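Local coordinates for hypothetical protein Atu0492 (Agrobacterium tumefaciens, PDB 2GMY), which is of unknown function but, as an AhpD-like member of the carboxymuconolactone decarboxylase family, probably serves in antioxidant defence, at residues I35-L40 with R86-W91; S43-C48 with A94-A99; N70-W75 with P79-Q84. All coordinates share one frame; numbering follows the deposited sequence.

How the interactions relate
Two helices, 32-45 and 83-96, supply most of the material. Interaction 1 joins their middle turns in the core, and interaction 2 their C-terminal ends about 11 Å away, centre to centre. Along the chain the order is 35-40, 43-48, 70-75, 79-84, 86-91 and 94-99, so the first two contacts alternate, and between their segments interaction 3 joins the loop after helix 66-70 to the approach and first turn of helix 83-96. Its centre lies about 9 Å from interaction 1's and about 16 Å from interaction 2's. Met72 SD, 3.4 Å from Leu89 CD2, links loop to core. A helix pair thus packs with the loop leading into its second member, and both reach other subunits.

Interaction 1 of 3, residues I35-L40 with R86-W91; sequences IHLIKL and RALLGW
Leu37 and Ile38 meet Leu88 and Leu89 through aliphatic branches, with no flat group between them. The two rings of these segments face other partners: His36 bonds through NE2 to Asp62, and Trp91 meets the ring of Phe108 and bonds through NE1 to Thr124. What remains is a compact aliphatic junction centred on one methyl. Leu37 CD2 lies 3.6 Å from Leu89 CD2 and 3.7 Å from Leu88 CG, wedged between two successive residues of the facing helix. Leu37 and Leu88 each place CG opposite the backbone N (chi1 -179° and -180°), and their chains slide past one another in opposing directions. Leu89 passes Leu37 at a slant and also packs on Met72 and Trp75. At the other flank Ile38 meets Leu88 at roughly a right angle, with CG1 4.1 Å from Leu88 CD1. All four residues are buried, and helix 117-139 adds Ile127 against Ile38 and Ile123 against Leu88. The segment axes approach to 10.1 Å and run in broadly the same direction at a crossing angle of -34°, an example of apolar helix-helix packing in the core of the all-helical AhpD-like fold.

Interaction 2 of 3, residues S43-C48 with A94-A99; sequences SIINGC and AVTKIA
The contact of Ile45 and Asn46 with Thr96 and Lys97 is a mixed one, an apolar meeting edged by a water bridge, at the C-terminal ends of helices 32-45 and 83-96. Ile45 and Thr96 reach for each other tip to tip, bringing Ile45 CG2 to 3.6 Å from Thr96 CG2. The threonine can offer a methyl because its chi1 of -66° sets OG1 beside the backbone N and leaves CG2 anti to it, facing Ile45, while OG1 turns back to Val92 O and also bonds Asn131 ND2. Thr96 CG2 also lies 3.6 Å from Asn46 OD1, as that amide arrives from the opposite direction.

Lys97 crosses Ile45 at about a right angle. Bends at chi3 and chi4 curl its chain back so that NZ bonds to Asp93 O, and in this folded state Lys97 NZ lies 3.9 Å from Ile45 CD1. The polar link is a water that lies 2.7 Å from Asn46 OD1 and 2.8 Å from Thr96 O. More acceptors surround this water than it has protons, so the bridge may be shared or intermittent. Asn46 ND2 bonds Asn131 OD1, which holds the amide whether or not the water donates to OD1.

Beyond Asn46, Gly47 takes a positive phi of 75° in a Schellman motif, with Cys48 N bonded to Ser43 O at 3.0 Å. Cys48 then caps the next helix; its spacing from Cys51 matches the CXXC motif of AhpD relatives. The junction thus lies beside helix 117-139, whose Asn131 serves both segments, while Ser43 packs on helix 49-61 and Arg135 of the second subunit bonds Thr96 O.

Interaction 3 of 3, residues N70-W75 with P79-Q84; sequences NLMSVW and PVYTEQ
Tyr81 OH hydrogen-bonds Trp68 O, just before 70-75, and lies against the Leu71-Met72 peptide; a carbonyl partner makes OH the donor. Tyr81 OH stands 3.0 Å from Met72 N and 3.1 Å from Leu71 C, but the approach to the nitrogen is too poorly angled to count as a hydrogen bond. Met72 N and Leu71 O both lie at the edge of the phenol ring, close to its plane.

The two faces of that ring are dressed differently. Val80 CG1 sits over the centre of one, 3.3 Å above the plane, and also touches Leu71 CD1 at 4.0 Å, so that leucine, valine and tyrosine form a small cluster. On the opposite side comes Met72, whose chain, bent at chi2 and chi3, crosses the tyrosine at about a right angle and sets SD 4.8 Å from the ring centroid. At 40° off the ring normal this is an oblique Met-aromatic contact. Trp75 CB approaches the ring on the same side as the sulfur, 3.6 Å from CE2 of Tyr81. Its indole heads away from Tyr81 to bond Asp93 through NE1, while Trp75 O accepts from Arg86.

Trp68 adds an edge-to-face meeting with the tyrosine, and His144 of the third subunit packs on Leu71 and Pro79. Chemically, then, Tyr81 is held by its ring through apolar, Met-aromatic and edge-to-face contacts, and its buried hydroxyl is satisfied by Trp68 O, which probably limits its rotation.

Interaction 1 of 3, residues I35-L40 with R86-W91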
loop_
_atom_site.group_PDB
_atom_site.type_symbol
_atom_site.label_atom_id
_atom_site.label_comp_id
_atom_site.label_asym_id
_atom_site.label_seq_id
_atom_site.Cartn_x
_atom_site.Cartn_y
_atom_site.Cartn_z
ATOM N N ILE A 35 -17.899 -18.448 14.166
ATOM C CA ILE A 35 -16.580 -19.072 14.124
ATOM C C ILE A 35 -16.194 -19.374 12.668
ATOM O O ILE A 35 -15.080 -19.056 12.234
ATOM C CB ILE A 35 -16.512 -20.330 15.022
ATOM C CG1 ILE A 35 -16.742 -19.933 16.484
ATOM C CG2 ILE A 35 -15.150 -21.022 14.855
ATOM C CD1 ILE A 35 -16.788 -21.137 17.447
ATOM N N HIS A 36 -17.122 -19.957 11.908
ATOM C CA HIS A 36 -16.886 -20.213 10.481
ATOM C C HIS A 36 -16.547 -18.939 9.715
ATOM O O HIS A 36 -15.611 -18.906 8.916
ATOM C CB HIS A 36 -18.118 -20.838 9.835
ATOM C CG HIS A 36 -18.425 -22.209 10.337
ATOM N ND1 HIS A 36 -17.447 -23.154 10.551
ATOM C CD2 HIS A 36 -19.603 -22.804 10.643
ATOM C CE1 HIS A 36 -18.009 -24.274 10.975
ATOM N NE2 HIS A 36 -19.315 -24.086 11.042
ATOM N N LEU A 37 -17.326 -17.899 9.959
ATOM C CA LEU A 37 -17.138 -16.607 9.299
ATOM C C LEU A 37 -15.760 -16.026 9.597
ATOM O O LEU A 37 -15.062 -15.547 8.694
ATOM C CB LEU A 37 -18.237 -15.657 9.783
ATOM C CG LEU A 37 -18.238 -14.247 9.202
ATOM C CD1 LEU A 37 -19.649 -13.702 9.265
ATOM C CD2 LEU A 37 -17.230 -13.323 9.918
ATOM N N ILE A 38 -15.387 -16.021 10.874
ATOM C CA ILE A 38 -14.075 -15.508 11.282
ATOM C C ILE A 38 -12.954 -16.274 10.573
ATOM O O ILE A 38 -12.019 -15.663 10.021
ATOM C CB ILE A 38 -13.899 -15.613 12.819
ATOM C CG1 ILE A 38 -14.776 -14.588 13.527
ATOM C CG2 ILE A 38 -12.422 -15.471 13.195
ATOM C CD1 ILE A 38 -15.017 -14.932 15.013
ATOM N N LYS A 39 -13.044 -17.603 10.587
ATOM C CA LYS A 39 -11.974 -18.430 10.023
ATOM C C LYS A 39 -11.875 -18.284 8.515
ATOM O O LYS A 39 -10.775 -18.165 7.967
ATOM C CB LYS A 39 -12.166 -19.899 10.387
ATOM C CG LYS A 39 -11.878 -20.189 11.854
ATOM C CD LYS A 39 -12.231 -21.635 12.166
ATOM C CE LYS A 39 -11.764 -22.006 13.542
ATOM N NZ LYS A 39 -11.687 -23.486 13.644
ATOM N N LEU A 40 -13.023 -18.279 7.842
ATOM C CA LEU A 40 -13.022 -18.212 6.380
ATOM C C LEU A 40 -12.542 -16.842 5.921
ATOM O O LEU A 40 -11.654 -16.738 5.064
ATOM C CB LEU A 40 -14.410 -18.539 5.814
ATOM C CG LEU A 40 -14.550 -18.473 4.287
ATOM C CD1 LEU A 40 -13.529 -19.366 3.574
ATOM C CD2 LEU A 40 -15.961 -18.858 3.911
ATOM N N ARG A 86 -22.108 -8.372 9.081
ATOM C CA ARG A 86 -21.302 -7.258 8.572
ATOM C C ARG A 86 -20.455 -6.595 9.643
ATOM O O ARG A 86 -19.314 -6.203 9.388
ATOM C CB ARG A 86 -22.155 -6.199 7.871
ATOM C CG ARG A 86 -22.802 -6.722 6.622
ATOM C CD ARG A 86 -23.615 -5.630 5.931
ATOM N NE ARG A 86 -22.752 -4.631 5.294
ATOM C CZ ARG A 86 -22.124 -4.809 4.130
ATOM N NH1 ARG A 86 -22.264 -5.944 3.446
ATOM N NH2 ARG A 86 -21.345 -3.845 3.653
ATOM N N ALA A 87 -21.017 -6.468 10.843
ATOM C CA ALA A 87 -20.296 -5.874 11.958
ATOM C C ALA A 87 -19.094 -6.751 12.290
ATOM O O ALA A 87 -17.980 -6.270 12.480
ATOM C CB ALA A 87 -21.214 -5.757 13.149
ATOM N N LEU A 88 -19.321 -8.056 12.335
ATOM C CA LEU A 88 -18.250 -8.996 12.625
ATOM C C LEU A 88 -17.183 -8.974 11.522
ATOM O O LEU A 88 -15.999 -8.885 11.814
ATOM C CB LEU A 88 -18.832 -10.404 12.794
ATOM C CG LEU A 88 -17.862 -11.544 13.111
ATOM C CD1 LEU A 88 -16.944 -11.212 14.289
ATOM C CD2 LEU A 88 -18.645 -12.839 13.367
ATOM N N LEU A 89 -17.615 -9.022 10.261
ATOM C CA LEU A 89 -16.683 -8.994 9.114
ATOM C C LEU A 89 -15.784 -7.751 9.137
ATOM O O LEU A 89 -14.576 -7.839 8.891
ATOM C CB LEU A 89 -17.460 -9.074 7.798
ATOM C CG LEU A 89 -17.989 -10.471 7.475
ATOM C CD1 LEU A 89 -19.175 -10.414 6.521
ATOM C CD2 LEU A 89 -16.871 -11.372 6.925
ATOM N N GLY A 90 -16.364 -6.595 9.454
ATOM C CA GLY A 90 -15.569 -5.356 9.566
ATOM C C GLY A 90 -14.439 -5.491 10.576
ATOM O O GLY A 90 -13.310 -4.997 10.359
ATOM N N TRP A 91 -14.729 -6.185 11.679
ATOM C CA TRP A 91 -13.744 -6.376 12.738
ATOM C C TRP A 91 -12.722 -7.433 12.343
ATOM O O TRP A 91 -11.512 -7.264 12.581
ATOM C CB TRP A 91 -14.445 -6.773 14.026
ATOM C CG TRP A 91 -13.586 -6.777 15.250
ATOM C CD1 TRP A 91 -13.309 -7.857 16.052
ATOM C CD2 TRP A 91 -12.915 -5.656 15.852
ATOM N NE1 TRP A 91 -12.521 -7.479 17.110
ATOM C CE2 TRP A 91 -12.259 -6.138 17.014
ATOM C CE3 TRP A 91 -12.807 -4.301 15.530
ATOM C CZ2 TRP A 91 -11.497 -5.306 17.849
ATOM C CZ3 TRP A 91 -12.051 -3.466 16.373
ATOM C CH2 TRP A 91 -11.415 -3.981 17.517
#

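Interaction 2 of 3, residues S43-C48 with A94-A99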
loop_
_atom_site.group_PDB
_atom_site.type_symbol
_atom_site.label_atom_id
_atom_site.label_comp_id
_atom_site.label_asym_id
_atom_site.label_seq_id
_atom_site.Cartn_x
_atom_site.Cartn_y
_atom_site.Cartn_z
ATOM N N SER A 43 -8.800 -16.194 6.595
ATOM C CA SER A 43 -8.013 -17.039 5.692
ATOM C C SER A 43 -7.950 -16.481 4.265
ATOM O O SER A 43 -6.896 -16.532 3.620
ATOM C CB SER A 43 -8.557 -18.470 5.693
ATOM O OG SER A 43 -8.439 -19.030 6.991
ATOM N N ILE A 44 -9.065 -15.938 3.783
ATOM C CA ILE A 44 -9.074 -15.303 2.469
ATOM C C ILE A 44 -8.109 -14.101 2.474
ATOM O O ILE A 44 -7.263 -13.956 1.574
ATOM C CB ILE A 44 -10.484 -14.887 2.060
ATOM C CG1 ILE A 44 -11.337 -16.132 1.788
ATOM C CG2 ILE A 44 -10.454 -14.017 0.806
ATOM C CD1 ILE A 44 -12.849 -15.851 1.760
ATOM N N ILE A 45 -8.220 -13.245 3.485
ATOM C CA ILE A 45 -7.362 -12.053 3.539
ATOM C C ILE A 45 -5.900 -12.452 3.507
ATOM O O ILE A 45 -5.073 -11.845 2.799
ATOM C CB ILE A 45 -7.641 -11.239 4.809
ATOM C CG1 ILE A 45 -9.053 -10.653 4.749
ATOM C CG2 ILE A 45 -6.596 -10.141 4.986
ATOM C CD1 ILE A 45 -9.504 -10.016 6.047
ATOM N N ASN A 46 -5.583 -13.480 4.292
ATOM C CA ASN A 46 -4.195 -13.914 4.446
ATOM C C ASN A 46 -3.668 -14.782 3.307
ATOM O O ASN A 46 -2.510 -15.185 3.349
ATOM C CB ASN A 46 -3.999 -14.613 5.779
ATOM C CG ASN A 46 -4.012 -13.647 6.935
ATOM O OD1 ASN A 46 -3.622 -12.479 6.791
ATOM N ND2 ASN A 46 -4.471 -14.121 8.085
ATOM N N GLY A 47 -4.515 -15.087 2.325
ATOM C CA GLY A 47 -4.073 -15.843 1.149
ATOM C C GLY A 47 -3.861 -17.329 1.438
ATOM O O GLY A 47 -3.147 -18.023 0.695
ATOM N N CYS A 48 -4.483 -17.826 2.503
ATOM C CA CYS A 48 -4.219 -19.197 2.943
ATOM C C CYS A 48 -5.185 -20.193 2.298
ATOM O O CYS A 48 -6.298 -20.418 2.806
ATOM C CB CYS A 48 -4.285 -19.293 4.463
ATOM S SG CYS A 48 -3.714 -20.922 5.019
ATOM N N ALA A 94 -10.408 -5.560 10.031
ATOM C CA ALA A 94 -9.575 -4.542 10.697
ATOM C C ALA A 94 -8.472 -5.173 11.541
ATOM O O ALA A 94 -7.319 -4.710 11.553
ATOM C CB ALA A 94 -10.447 -3.608 11.561
ATOM N N VAL A 95 -8.829 -6.260 12.230
ATOM C CA VAL A 95 -7.916 -6.917 13.167
ATOM C C VAL A 95 -6.944 -7.823 12.421
ATOM O O VAL A 95 -5.778 -7.926 12.778
ATOM C CB VAL A 95 -8.695 -7.674 14.263
ATOM C CG1 VAL A 95 -7.760 -8.449 15.185
ATOM C CG2 VAL A 95 -9.498 -6.685 15.091
ATOM N N THR A 96 -7.417 -8.483 11.366
ATOM C CA THR A 96 -6.497 -9.287 10.552
ATOM C C THR A 96 -5.403 -8.395 9.940
ATOM O O THR A 96 -4.250 -8.790 9.841
ATOM C CB THR A 96 -7.261 -10.092 9.490
ATOM O OG1 THR A 96 -8.075 -11.065 10.159
ATOM C CG2 THR A 96 -6.319 -10.810 8.554
ATOM N N LYS A 97 -5.792 -7.182 9.562
ATOM C CA LYS A 97 -4.853 -6.216 8.997
ATOM C C LYS A 97 -4.478 -5.148 10.023
ATOM O O LYS A 97 -4.397 -3.957 9.697
ATOM C CB LYS A 97 -5.431 -5.568 7.736
ATOM C CG LYS A 97 -5.679 -6.560 6.603
ATOM C CD LYS A 97 -6.264 -5.857 5.368
ATOM C CE LYS A 97 -7.608 -5.202 5.673
ATOM N NZ LYS A 97 -8.664 -6.223 5.914
ATOM N N ILE A 98 -4.212 -5.591 11.247
ATOM C CA ILE A 98 -3.970 -4.688 12.383
ATOM C C ILE A 98 -2.856 -3.668 12.121
ATOM O O ILE A 98 -2.971 -2.517 12.524
ATOM C CB ILE A 98 -3.654 -5.492 13.691
ATOM C CG1 ILE A 98 -3.837 -4.628 14.951
ATOM C CG2 ILE A 98 -2.268 -6.159 13.623
ATOM C CD1 ILE A 98 -5.264 -4.389 15.324
ATOM N N ALA A 99 -1.802 -4.085 11.419
ATOM C CA ALA A 99 -0.649 -3.209 11.223
ATOM C C ALA A 99 -1.007 -2.020 10.344
ATOM O O ALA A 99 -0.446 -0.934 10.527
ATOM C CB ALA A 99 0.516 -3.968 10.638
HETATM O O HOH W 1 -2.665 -10.672 8.518
#

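Interaction 3 of 3, residues N70-W75 with P79-Q84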
loop_
_atom_site.group_PDB
_atom_site.type_symbol
_atom_site.label_atom_id
_atom_site.label_comp_id
_atom_site.label_asym_id
_atom_site.label_seq_id
_atom_site.Cartn_x
_atom_site.Cartn_y
_atom_site.Cartn_z
ATOM N N ASN A 70 -19.153 -18.257 -0.982
ATOM C CA ASN A 70 -18.445 -17.665 -2.122
ATOM C C ASN A 70 -18.300 -16.158 -2.120
ATOM O O ASN A 70 -17.358 -15.628 -2.714
ATOM C CB ASN A 70 -19.078 -18.105 -3.423
ATOM C CG ASN A 70 -18.691 -19.508 -3.773
ATOM O OD1 ASN A 70 -19.507 -20.426 -3.687
ATOM N ND2 ASN A 70 -17.426 -19.698 -4.130
ATOM N N LEU A 71 -19.209 -15.455 -1.462
ATOM C CA LEU A 71 -19.154 -14.006 -1.484
ATOM C C LEU A 71 -18.302 -13.422 -0.365
ATOM O O LEU A 71 -18.156 -12.221 -0.251
ATOM C CB LEU A 71 -20.553 -13.408 -1.477
ATOM C CG LEU A 71 -21.287 -13.469 -2.820
ATOM C CD1 LEU A 71 -22.710 -13.232 -2.575
ATOM C CD2 LEU A 71 -20.756 -12.429 -3.763
ATOM N N MET A 72 -17.713 -14.290 0.439
ATOM C CA MET A 72 -16.979 -13.805 1.583
ATOM C C MET A 72 -15.746 -13.025 1.189
ATOM O O MET A 72 -15.258 -12.222 1.937
ATOM C CB MET A 72 -16.569 -14.909 2.518
ATOM C CG MET A 72 -16.015 -14.297 3.728
ATOM S SD MET A 72 -17.361 -14.083 4.856
ATOM C CE MET A 72 -16.888 -15.551 5.655
ATOM N N SER A 73 -15.225 -13.324 0.013
ATOM C CA SER A 73 -14.036 -12.659 -0.462
ATOM C C SER A 73 -14.341 -11.208 -0.813
ATOM O O SER A 73 -13.446 -10.417 -0.925
ATOM C CB SER A 73 -13.471 -13.386 -1.679
ATOM O OG SER A 73 -14.360 -13.338 -2.747
ATOM N N VAL A 74 -15.622 -10.889 -0.965
ATOM C CA VAL A 74 -16.077 -9.591 -1.473
ATOM C C VAL A 74 -17.298 -9.107 -0.677
ATOM O O VAL A 74 -18.207 -8.467 -1.200
ATOM C CB VAL A 74 -16.378 -9.658 -3.013
ATOM C CG1 VAL A 74 -15.095 -9.910 -3.808
ATOM C CG2 VAL A 74 -17.416 -10.736 -3.330
ATOM N N TRP A 75 -17.281 -9.381 0.624
ATOM C CA TRP A 75 -18.478 -9.211 1.440
ATOM C C TRP A 75 -19.027 -7.805 1.499
ATOM O O TRP A 75 -20.229 -7.632 1.700
ATOM C CB TRP A 75 -18.211 -9.714 2.864
ATOM C CG TRP A 75 -17.257 -8.849 3.611
ATOM C CD1 TRP A 75 -15.894 -8.965 3.653
ATOM C CD2 TRP A 75 -17.597 -7.726 4.424
ATOM N NE1 TRP A 75 -15.359 -7.974 4.466
ATOM C CE2 TRP A 75 -16.382 -7.199 4.944
ATOM C CE3 TRP A 75 -18.808 -7.112 4.770
ATOM C CZ2 TRP A 75 -16.349 -6.089 5.782
ATOM C CZ3 TRP A 75 -18.775 -6.009 5.603
ATOM C CH2 TRP A 75 -17.558 -5.508 6.109
ATOM N N PRO A 79 -25.264 -8.182 -0.509
ATOM C CA PRO A 79 -26.411 -8.163 0.397
ATOM C C PRO A 79 -26.706 -9.472 1.136
ATOM O O PRO A 79 -27.662 -9.514 1.909
ATOM C CB PRO A 79 -27.576 -7.763 -0.534
ATOM C CG PRO A 79 -27.161 -8.271 -1.885
ATOM C CD PRO A 79 -25.674 -8.060 -1.925
ATOM N N VAL A 80 -25.909 -10.523 0.937
ATOM C CA VAL A 80 -26.201 -11.800 1.610
ATOM C C VAL A 80 -26.038 -11.742 3.142
ATOM O O VAL A 80 -26.788 -12.400 3.871
ATOM C CB VAL A 80 -25.444 -13.011 0.972
ATOM C CG1 VAL A 80 -23.986 -12.940 1.229
ATOM C CG2 VAL A 80 -25.989 -14.335 1.503
ATOM N N TYR A 81 -25.102 -10.926 3.622
ATOM C CA TYR A 81 -24.776 -10.876 5.060
ATOM C C TYR A 81 -25.717 -10.005 5.888
ATOM O O TYR A 81 -26.104 -8.909 5.464
ATOM C CB TYR A 81 -23.300 -10.470 5.263
ATOM C CG TYR A 81 -22.430 -11.384 4.445
ATOM C CD1 TYR A 81 -22.252 -12.725 4.811
ATOM C CD2 TYR A 81 -21.865 -10.946 3.251
ATOM C CE1 TYR A 81 -21.505 -13.594 4.016
ATOM C CE2 TYR A 81 -21.101 -11.794 2.457
ATOM C CZ TYR A 81 -20.934 -13.120 2.845
ATOM O OH TYR A 81 -20.194 -13.967 2.062
ATOM N N THR A 82 -26.070 -10.497 7.073
ATOM C CA THR A 82 -26.883 -9.736 8.018
ATOM C C THR A 82 -26.091 -8.550 8.581
ATOM O O THR A 82 -24.861 -8.513 8.481
ATOM C CB THR A 82 -27.325 -10.615 9.200
ATOM O OG1 THR A 82 -26.197 -10.886 10.036
ATOM C CG2 THR A 82 -27.928 -11.947 8.710
ATOM N N GLU A 83 -26.772 -7.588 9.206
ATOM C CA GLU A 83 -26.050 -6.454 9.780
ATOM C C GLU A 83 -25.064 -6.919 10.859
ATOM O O GLU A 83 -23.952 -6.409 10.951
ATOM C CB GLU A 83 -27.002 -5.380 10.318
ATOM C CG GLU A 83 -27.746 -4.640 9.192
ATOM C CD GLU A 83 -26.807 -4.072 8.115
ATOM O OE1 GLU A 83 -25.868 -3.319 8.467
ATOM O OE2 GLU A 83 -27.009 -4.369 6.907
ATOM N N GLN A 84 -25.468 -7.915 11.638
ATOM C CA GLN A 84 -24.581 -8.487 12.646
ATOM C C GLN A 84 -23.347 -9.120 11.997
ATOM O O GLN A 84 -22.225 -8.890 12.449
ATOM C CB GLN A 84 -25.310 -9.541 13.464
ATOM C CG GLN A 84 -24.457 -10.124 14.571
ATOM C CD GLN A 84 -25.242 -11.056 15.470
ATOM O OE1 GLN A 84 -26.111 -11.799 15.008
ATOM N NE2 GLN A 84 -24.908 -11.052 16.766
#